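Local coordinates for 3-oxoacyl-[acyl-carrier-protein] reductase (Sinorhizobium meliloti, PDB 3U9L) that probably reduces 3-oxoacyl groups carried on acyl-carrier protein with NADPH, as a member of the short-chain dehydrogenase/reductase family, at residues I8-A13 against E23-A28; F17-A22 against E48-F53; S186-G191 against D246-V251. One frame throughout, in Å; residues are numbered along the deposited sequence.

Contact 1: residues I8-A13 against E23-A28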
loop_
_atom_site.group_PDB
_atom_site.type_symbol
_atom_site.label_atom_id
_atom_site.label_comp_id
_atom_site.label_asym_id
_atom_site.label_seq_id
_atom_site.Cartn_x
_atom_site.Cartn_y
_atom_site.Cartn_z
ATOM N N ILE A 8 -8.567 -10.885 -24.402
ATOM C CA ILE A 8 -8.080 -10.821 -23.024
ATOM C C ILE A 8 -6.571 -10.793 -22.933
ATOM O O ILE A 8 -5.875 -11.581 -23.592
ATOM C CB ILE A 8 -8.563 -12.077 -22.239
ATOM C CG1 ILE A 8 -10.087 -12.207 -22.400
ATOM C CG2 ILE A 8 -8.107 -12.004 -20.804
ATOM C CD1 ILE A 8 -10.743 -13.356 -21.623
ATOM N N LEU A 9 -6.047 -9.883 -22.132
ATOM C CA LEU A 9 -4.614 -9.842 -21.873
ATOM C C LEU A 9 -4.393 -10.094 -20.386
ATOM O O LEU A 9 -5.028 -9.417 -19.550
ATOM C CB LEU A 9 -4.034 -8.497 -22.255
ATOM C CG LEU A 9 -2.626 -8.179 -21.716
ATOM C CD1 LEU A 9 -1.510 -9.158 -22.240
ATOM C CD2 LEU A 9 -2.294 -6.704 -22.089
ATOM N N ILE A 10 -3.523 -11.059 -20.056
ATOM C CA ILE A 10 -3.110 -11.339 -18.679
ATOM C C ILE A 10 -1.608 -11.130 -18.545
ATOM O O ILE A 10 -0.824 -11.644 -19.362
ATOM C CB ILE A 10 -3.359 -12.785 -18.339
ATOM C CG1 ILE A 10 -4.702 -13.190 -18.903
ATOM C CG2 ILE A 10 -3.218 -13.063 -16.816
ATOM C CD1 ILE A 10 -4.906 -14.655 -18.824
ATOM N N THR A 11 -1.200 -10.390 -17.525
ATOM C CA THR A 11 0.215 -10.186 -17.267
ATOM C C THR A 11 0.778 -11.261 -16.302
ATOM O O THR A 11 0.032 -11.919 -15.558
ATOM C CB THR A 11 0.529 -8.756 -16.781
ATOM O OG1 THR A 11 -0.104 -8.526 -15.518
ATOM C CG2 THR A 11 0.033 -7.710 -17.828
ATOM N N GLY A 12 2.087 -11.462 -16.373
ATOM C CA GLY A 12 2.774 -12.397 -15.484
ATOM C C GLY A 12 2.150 -13.772 -15.556
ATOM O O GLY A 12 1.941 -14.412 -14.534
ATOM N N ALA A 13 1.841 -14.216 -16.765
ATOM C CA ALA A 13 1.143 -15.486 -16.963
ATOM C C ALA A 13 2.033 -16.720 -17.176
ATOM O O ALA A 13 1.535 -17.727 -17.665
ATOM C CB ALA A 13 0.206 -15.385 -18.082
ATOM N N GLU A 23 -5.189 -20.438 -19.405
ATOM C CA GLU A 23 -5.683 -21.693 -19.972
ATOM C C GLU A 23 -7.193 -21.865 -19.776
ATOM O O GLU A 23 -7.911 -22.239 -20.701
ATOM C CB GLU A 23 -4.898 -22.894 -19.401
ATOM C CG GLU A 23 -3.415 -22.748 -19.663
ATOM C CD GLU A 23 -2.545 -23.892 -19.075
ATOM O OE1 GLU A 23 -2.998 -24.594 -18.127
ATOM O OE2 GLU A 23 -1.386 -24.063 -19.571
ATOM N N ALA A 24 -7.694 -21.603 -18.581
ATOM C CA ALA A 24 -9.147 -21.733 -18.375
ATOM C C ALA A 24 -9.973 -20.764 -19.219
ATOM O O ALA A 24 -11.043 -21.119 -19.744
ATOM C CB ALA A 24 -9.500 -21.593 -16.868
ATOM N N LEU A 25 -9.489 -19.533 -19.360
ATOM C CA LEU A 25 -10.205 -18.555 -20.169
ATOM C C LEU A 25 -10.190 -18.982 -21.639
ATOM O O LEU A 25 -11.166 -18.800 -22.354
ATOM C CB LEU A 25 -9.639 -17.157 -20.031
ATOM C CG LEU A 25 -10.016 -16.498 -18.687
ATOM C CD1 LEU A 25 -9.100 -15.273 -18.452
ATOM C CD2 LEU A 25 -11.520 -16.109 -18.677
ATOM N N ALA A 26 -9.070 -19.537 -22.076
ATOM C CA ALA A 26 -8.974 -19.985 -23.463
ATOM C C ALA A 26 -9.906 -21.220 -23.628
ATOM O O ALA A 26 -10.555 -21.396 -24.651
ATOM C CB ALA A 26 -7.544 -20.313 -23.778
ATOM N N GLY A 27 -9.983 -22.055 -22.593
ATOM C CA GLY A 27 -10.893 -23.178 -22.612
ATOM C C GLY A 27 -12.341 -22.728 -22.766
ATOM O O GLY A 27 -13.174 -23.451 -23.324
ATOM N N ALA A 28 -12.648 -21.544 -22.253
ATOM C CA ALA A 28 -13.997 -21.019 -22.300
ATOM C C ALA A 28 -14.237 -20.364 -23.630
ATOM O O ALA A 28 -15.284 -19.792 -23.851
ATOM C CB ALA A 28 -14.240 -20.032 -21.191
#
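Leu25 reaches from its helix down to the sheet and sets one methyl between Ile8 and Ile10, two branched side chains on the same side of strand 7-10. Its CD1 lies 4.1 Å from Ile8 CD1 and also touches Ile8 CG2. The other branch shares the work, with Leu25 CD2 also 4.1 Å from Ile8 CD1, and the two side chains cross at about a right angle. Ile10 adds a looser touch, its CD1 4.3 Å from Leu25 CD1. No hydrogen bond joins the two segments, so the direct contact is purely apolar.

The strand sets up this row: every second residue faces the helix, and a beta-branched isoleucine suits both places because it is at ease in extended backbone and offers two arms. In Ile8, CG1 stands beside the backbone N (chi1 -53°) and CG2 opposite that N, which lets CG2 and the terminal CD1 both meet the leucine. The unbranched CB of Leu25 fits a helix, carrying the fork outward to bridge the gap.

Further out, Leu25 also packs on Val32 and Ile92 of the flanking strands 31-36 and 90-93, while Val249 and Val252 of helix 242-252 close in from the side. Strand 7-10 and helix 16-27 thus begin the first beta-alpha-beta unit of the Rossmann fold, with strand 31-36 completing it.

Contact 2: residues F17-A22 against E48-F53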
loop_
_atom_site.group_PDB
_atom_site.type_symbol
_atom_site.label_atom_id
_atom_site.label_comp_id
_atom_site.label_asym_id
_atom_site.label_seq_id
_atom_site.Cartn_x
_atom_site.Cartn_y
_atom_site.Cartn_z
ATOM N N PHE A 17 -1.277 -18.554 -10.822
ATOM C CA PHE A 17 -2.668 -18.238 -11.157
ATOM C C PHE A 17 -2.712 -17.737 -12.556
ATOM O O PHE A 17 -3.679 -17.946 -13.250
ATOM C CB PHE A 17 -3.208 -17.079 -10.329
ATOM C CG PHE A 17 -3.281 -17.355 -8.884
ATOM C CD1 PHE A 17 -3.871 -18.506 -8.415
ATOM C CD2 PHE A 17 -2.762 -16.445 -7.972
ATOM C CE1 PHE A 17 -3.919 -18.750 -7.030
ATOM C CE2 PHE A 17 -2.827 -16.677 -6.635
ATOM C CZ PHE A 17 -3.407 -17.811 -6.158
ATOM N N GLY A 18 -1.686 -17.004 -12.937
ATOM C CA GLY A 18 -1.673 -16.378 -14.248
ATOM C C GLY A 18 -1.878 -17.404 -15.352
ATOM O O GLY A 18 -2.711 -17.261 -16.248
ATOM N N ARG A 19 -1.059 -18.436 -15.309
ATOM C CA ARG A 19 -1.104 -19.474 -16.323
ATOM C C ARG A 19 -2.372 -20.311 -16.313
ATOM O O ARG A 19 -2.931 -20.561 -17.344
ATOM C CB ARG A 19 0.108 -20.361 -16.159
ATOM C CG ARG A 19 0.105 -21.569 -17.056
ATOM C CD ARG A 19 1.528 -22.009 -17.239
ATOM N NE ARG A 19 1.603 -23.433 -17.359
ATOM C CZ ARG A 19 2.731 -24.131 -17.169
ATOM N NH1 ARG A 19 3.901 -23.535 -16.872
ATOM N NH2 ARG A 19 2.661 -25.418 -17.264
ATOM N N LEU A 20 -2.823 -20.772 -15.164
ATOM C CA LEU A 20 -4.036 -21.559 -15.135
ATOM C C LEU A 20 -5.206 -20.685 -15.563
ATOM O O LEU A 20 -6.198 -21.120 -16.199
ATOM C CB LEU A 20 -4.270 -22.062 -13.718
ATOM C CG LEU A 20 -3.232 -23.073 -13.208
ATOM C CD1 LEU A 20 -3.619 -23.676 -11.837
ATOM C CD2 LEU A 20 -3.040 -24.190 -14.223
ATOM N N THR A 21 -5.131 -19.414 -15.209
ATOM C CA THR A 21 -6.234 -18.530 -15.637
ATOM C C THR A 21 -6.274 -18.342 -17.144
ATOM O O THR A 21 -7.371 -18.357 -17.737
ATOM C CB THR A 21 -6.178 -17.180 -14.895
ATOM O OG1 THR A 21 -6.377 -17.444 -13.503
ATOM C CG2 THR A 21 -7.302 -16.259 -15.356
ATOM N N ALA A 22 -5.115 -18.136 -17.773
ATOM C CA ALA A 22 -5.044 -17.992 -19.233
ATOM C C ALA A 22 -5.587 -19.265 -19.909
ATOM O O ALA A 22 -6.422 -19.195 -20.801
ATOM C CB ALA A 22 -3.632 -17.716 -19.658
ATOM N N GLU A 48 6.815 -23.098 -23.934
ATOM C CA GLU A 48 6.607 -24.429 -24.537
ATOM C C GLU A 48 5.459 -25.142 -23.878
ATOM O O GLU A 48 4.632 -25.728 -24.561
ATOM C CB GLU A 48 7.875 -25.291 -24.440
ATOM C CG GLU A 48 9.042 -24.625 -25.103
ATOM C CD GLU A 48 10.322 -25.467 -25.102
ATOM O OE1 GLU A 48 10.334 -26.597 -24.525
ATOM O OE2 GLU A 48 11.318 -24.972 -25.708
ATOM N N ALA A 49 5.409 -25.085 -22.546
ATOM C CA ALA A 49 4.339 -25.728 -21.786
ATOM C C ALA A 49 2.973 -25.211 -22.167
ATOM O O ALA A 49 2.057 -25.995 -22.411
ATOM C CB ALA A 49 4.579 -25.578 -20.275
ATOM N N ILE A 50 2.844 -23.888 -22.263
ATOM C CA ILE A 50 1.578 -23.237 -22.582
ATOM C C ILE A 50 1.195 -23.483 -24.045
ATOM O O ILE A 50 0.019 -23.704 -24.387
ATOM C CB ILE A 50 1.687 -21.658 -22.355
ATOM C CG1 ILE A 50 1.746 -21.285 -20.886
ATOM C CG2 ILE A 50 0.564 -20.879 -22.987
ATOM C CD1 ILE A 50 2.473 -19.956 -20.720
ATOM N N ALA A 51 2.174 -23.350 -24.925
ATOM C CA ALA A 51 1.928 -23.571 -26.350
ATOM C C ALA A 51 1.431 -25.023 -26.597
ATOM O O ALA A 51 0.520 -25.254 -27.385
ATOM C CB ALA A 51 3.212 -23.308 -27.141
ATOM N N GLY A 52 2.024 -25.991 -25.899
ATOM C CA GLY A 52 1.630 -27.378 -26.035
ATOM C C GLY A 52 0.189 -27.579 -25.606
ATOM O O GLY A 52 -0.574 -28.277 -26.278
ATOM N N PHE A 53 -0.186 -26.992 -24.460
ATOM C CA PHE A 53 -1.578 -27.028 -23.992
ATOM C C PHE A 53 -2.533 -26.430 -25.018
ATOM O O PHE A 53 -3.586 -26.982 -25.291
ATOM C CB PHE A 53 -1.747 -26.239 -22.672
ATOM C CG PHE A 53 -3.186 -26.159 -22.203
ATOM C CD1 PHE A 53 -4.033 -25.144 -22.657
ATOM C CD2 PHE A 53 -3.682 -27.118 -21.291
ATOM C CE1 PHE A 53 -5.340 -25.067 -22.232
ATOM C CE2 PHE A 53 -4.995 -27.068 -20.851
ATOM C CZ PHE A 53 -5.834 -26.042 -21.326
#
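Ala49 presents its methyl to one face of the Arg19 guanidinium, with CB 3.6 Å from NH2 and 3.9 Å from CZ of that arginine. A methyl is small enough to let the flat group lie close against the helix. Arg19 gets there because its CG stands opposite the backbone N (chi1 174°) and the chain then bends at chi3 (146°), carrying the planar end across toward helix 44-57.

Ile50, the next residue, meets the stem of the same side chain. Its CG1 lies 3.7 Å from Arg19 CD, and CD1 makes a longer touch on that same carbon; the two side chains pass obliquely. Ile50 suits a buried place here: it feeds apolar carbon to the aliphatic part of the arginine while it also packs on Met36, Leu61 and Thr63 of the sheet beneath. Arg19 thus divides its character, with its methylenes on the isoleucine and its charged end over the alanine. That end has weak polar ties on its own side, NH1 to Ser14 O and a long ion pair from NE to Glu23. Shortening Arg19 to an alanine is likely to strip the cover from Ile50 CG1 and the Ala49 methyl, opening a gap between the helices, and to leave Glu23 without its distant charge partner.

Phe53, one turn on, instead packs its ring on Glu23, further along helix 16-27. Within that helix, Thr21 OG1 bonds back to Phe17 O (2.8 Å), approaching from the opposite face of the carbonyl plane to Thr21 N. Helices 16-27 and 44-57, lying side by side over strands 7-10, 31-36 and 61-65, are characteristic of the cofactor-binding half of a Rossmann fold.

Contact 3: residues S186-G191 against D246-V251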
loop_
_atom_site.group_PDB
_atom_site.type_symbol
_atom_site.label_atom_id
_atom_site.label_comp_id
_atom_site.label_asym_id
_atom_site.label_seq_id
_atom_site.Cartn_x
_atom_site.Cartn_y
_atom_site.Cartn_z
ATOM N N SER A 186 -13.329 -5.771 -11.460
ATOM C CA SER A 186 -13.558 -6.851 -10.540
ATOM C C SER A 186 -12.198 -7.230 -9.912
ATOM O O SER A 186 -11.164 -7.295 -10.618
ATOM C CB SER A 186 -14.270 -8.012 -11.281
ATOM O OG SER A 186 -14.426 -9.093 -10.374
ATOM N N ILE A 187 -12.168 -7.424 -8.585
ATOM C CA ILE A 187 -10.940 -7.668 -7.896
ATOM C C ILE A 187 -11.003 -9.079 -7.282
ATOM O O ILE A 187 -11.923 -9.428 -6.552
ATOM C CB ILE A 187 -10.685 -6.668 -6.753
ATOM C CG1 ILE A 187 -10.660 -5.210 -7.299
ATOM C CG2 ILE A 187 -9.361 -7.047 -6.053
ATOM C CD1 ILE A 187 -10.532 -4.027 -6.300
ATOM N N ILE A 188 -10.026 -9.888 -7.616
ATOM C CA ILE A 188 -9.946 -11.236 -7.097
ATOM C C ILE A 188 -9.035 -11.184 -5.875
ATOM O O ILE A 188 -7.926 -10.629 -5.911
ATOM C CB ILE A 188 -9.357 -12.208 -8.157
ATOM C CG1 ILE A 188 -10.037 -12.032 -9.558
ATOM C CG2 ILE A 188 -9.375 -13.626 -7.643
ATOM C CD1 ILE A 188 -11.588 -12.133 -9.596
ATOM N N VAL A 189 -9.539 -11.764 -4.804
ATOM C CA VAL A 189 -8.859 -11.795 -3.535
ATOM C C VAL A 189 -8.477 -13.251 -3.109
ATOM O O VAL A 189 -9.196 -13.923 -2.391
ATOM C CB VAL A 189 -9.657 -11.016 -2.461
ATOM C CG1 VAL A 189 -8.861 -10.901 -1.198
ATOM C CG2 VAL A 189 -9.987 -9.606 -2.994
ATOM N N PRO A 190 -7.327 -13.729 -3.590
ATOM C CA PRO A 190 -6.843 -15.096 -3.284
ATOM C C PRO A 190 -6.215 -15.172 -1.927
ATOM O O PRO A 190 -5.472 -14.262 -1.548
ATOM C CB PRO A 190 -5.745 -15.363 -4.336
ATOM C CG PRO A 190 -5.668 -14.155 -5.181
ATOM C CD PRO A 190 -6.434 -13.019 -4.521
ATOM N N GLY A 191 -6.529 -16.244 -1.199
ATOM C CA GLY A 191 -5.898 -16.500 0.089
ATOM C C GLY A 191 -4.622 -17.289 -0.150
ATOM O O GLY A 191 -4.055 -17.278 -1.258
ATOM N N ASP A 246 -11.038 -20.658 -11.885
ATOM C CA ASP A 246 -12.444 -20.900 -12.197
ATOM C C ASP A 246 -13.277 -19.706 -11.755
ATOM O O ASP A 246 -14.225 -19.359 -12.426
ATOM C CB ASP A 246 -12.950 -22.189 -11.553
ATOM C CG ASP A 246 -12.239 -23.446 -12.118
ATOM O OD1 ASP A 246 -12.071 -23.581 -13.396
ATOM O OD2 ASP A 246 -11.817 -24.265 -11.257
ATOM N N ALA A 247 -12.896 -19.059 -10.654
ATOM C CA ALA A 247 -13.595 -17.802 -10.260
ATOM C C ALA A 247 -13.463 -16.764 -11.332
ATOM O O ALA A 247 -14.399 -16.032 -11.599
ATOM C CB ALA A 247 -13.070 -17.261 -8.923
ATOM N N ILE A 248 -12.303 -16.690 -11.975
ATOM C CA ILE A 248 -12.115 -15.676 -13.020
ATOM C C ILE A 248 -12.918 -15.923 -14.311
ATOM O O ILE A 248 -13.462 -14.994 -14.917
ATOM C CB ILE A 248 -10.622 -15.456 -13.338
ATOM C CG1 ILE A 248 -9.983 -14.800 -12.131
ATOM C CG2 ILE A 248 -10.466 -14.551 -14.604
ATOM C CD1 ILE A 248 -8.480 -14.776 -12.175
ATOM N N VAL A 249 -12.964 -17.181 -14.735
ATOM C CA VAL A 249 -13.790 -17.574 -15.869
ATOM C C VAL A 249 -15.232 -17.192 -15.576
ATOM O O VAL A 249 -15.884 -16.623 -16.441
ATOM C CB VAL A 249 -13.688 -19.098 -16.118
ATOM C CG1 VAL A 249 -14.768 -19.559 -17.103
ATOM C CG2 VAL A 249 -12.243 -19.487 -16.556
ATOM N N ARG A 250 -15.715 -17.471 -14.356
ATOM C CA ARG A 250 -17.081 -17.050 -13.952
ATOM C C ARG A 250 -17.297 -15.546 -13.962
ATOM O O ARG A 250 -18.344 -15.079 -14.392
ATOM C CB ARG A 250 -17.483 -17.590 -12.573
ATOM C CG ARG A 250 -17.968 -19.019 -12.620
ATOM C CD ARG A 250 -18.510 -19.533 -11.230
ATOM N NE ARG A 250 -17.493 -19.362 -10.180
ATOM C CZ ARG A 250 -16.733 -20.334 -9.683
ATOM N NH1 ARG A 250 -16.870 -21.603 -10.119
ATOM N NH2 ARG A 250 -15.825 -20.026 -8.757
ATOM N N VAL A 251 -16.341 -14.762 -13.463
ATOM C CA VAL A 251 -16.484 -13.295 -13.601
ATOM C C VAL A 251 -16.608 -12.855 -15.058
ATOM O O VAL A 251 -17.504 -12.076 -15.432
ATOM C CB VAL A 251 -15.287 -12.578 -12.935
ATOM C CG1 VAL A 251 -15.277 -11.086 -13.263
ATOM C CG2 VAL A 251 -15.323 -12.807 -11.409
#
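The strand bearing Ser186 and Ile188 runs almost antiparallel to the helix bearing Ile248 and Val251, at 165° between their directions and with the axes 10.1 Å apart. That is the usual spacing of a helix laid on a sheet, and alternate strand residues face it. The CA atoms of Ile188 and Ile248 are 7.7 Å apart, as are those of Ser186 and Val251, so three residues along the helix match two along the strand, running the other way.

At the centre, Ile188 CG1 meets Ile248 CG1 at 3.8 Å, the two side chains slanting across each other. Both first torsions put CG1 beside the backbone N, and in Ile188 a second turn (chi2 -54°) folds CD1 back, where it reaches Val251 CG2 at 4.2 Å. Ile248 is long enough to swing inward although its CB points along the flank of the helix, whereas the compact Val251 already points toward the strand.

Beside this, Ser186 OG lies 3.6 Å from Val251 CG1. A hydroxyl this deep needs a polar mate, and it has one in the carbonyl oxygen of Pro260; its small size also leaves room for the valine.

Around the pair, Val251 leans on Val263 of the last strand, Ile188 and Ile248 both touch Ile144 of strand 139-144, and Ile248 abuts Thr21 and Leu25. Helix 242-252 therefore lies over strand 183-190 with helix 16-27 alongside.

How the contacts relate
Contacts 1 and 2 share helix 16-27 and have centres about 8 Å apart: Ile10 CD1 packs 3.4 Å from Ala22 CA, and Phe53 CE1 reaches Glu23 CB at 3.6 Å. Contact 3 follows later in the chain, its centre about 12 Å from that of contact 1 and 17 Å from that of contact 2. Leu25 CD1 to Ile248 CG2 (4.1 Å) and Phe17 CZ to Pro190 CB (3.8 Å) tie it to the others. The TGxxxGxG motif runs from Thr11 and Gly12 in the turn after strand 7-10 to Gly18 in the first turn of helix 16-27; as in other short-chain dehydrogenases, it and the segment after Pro190 probably border the NADPH site.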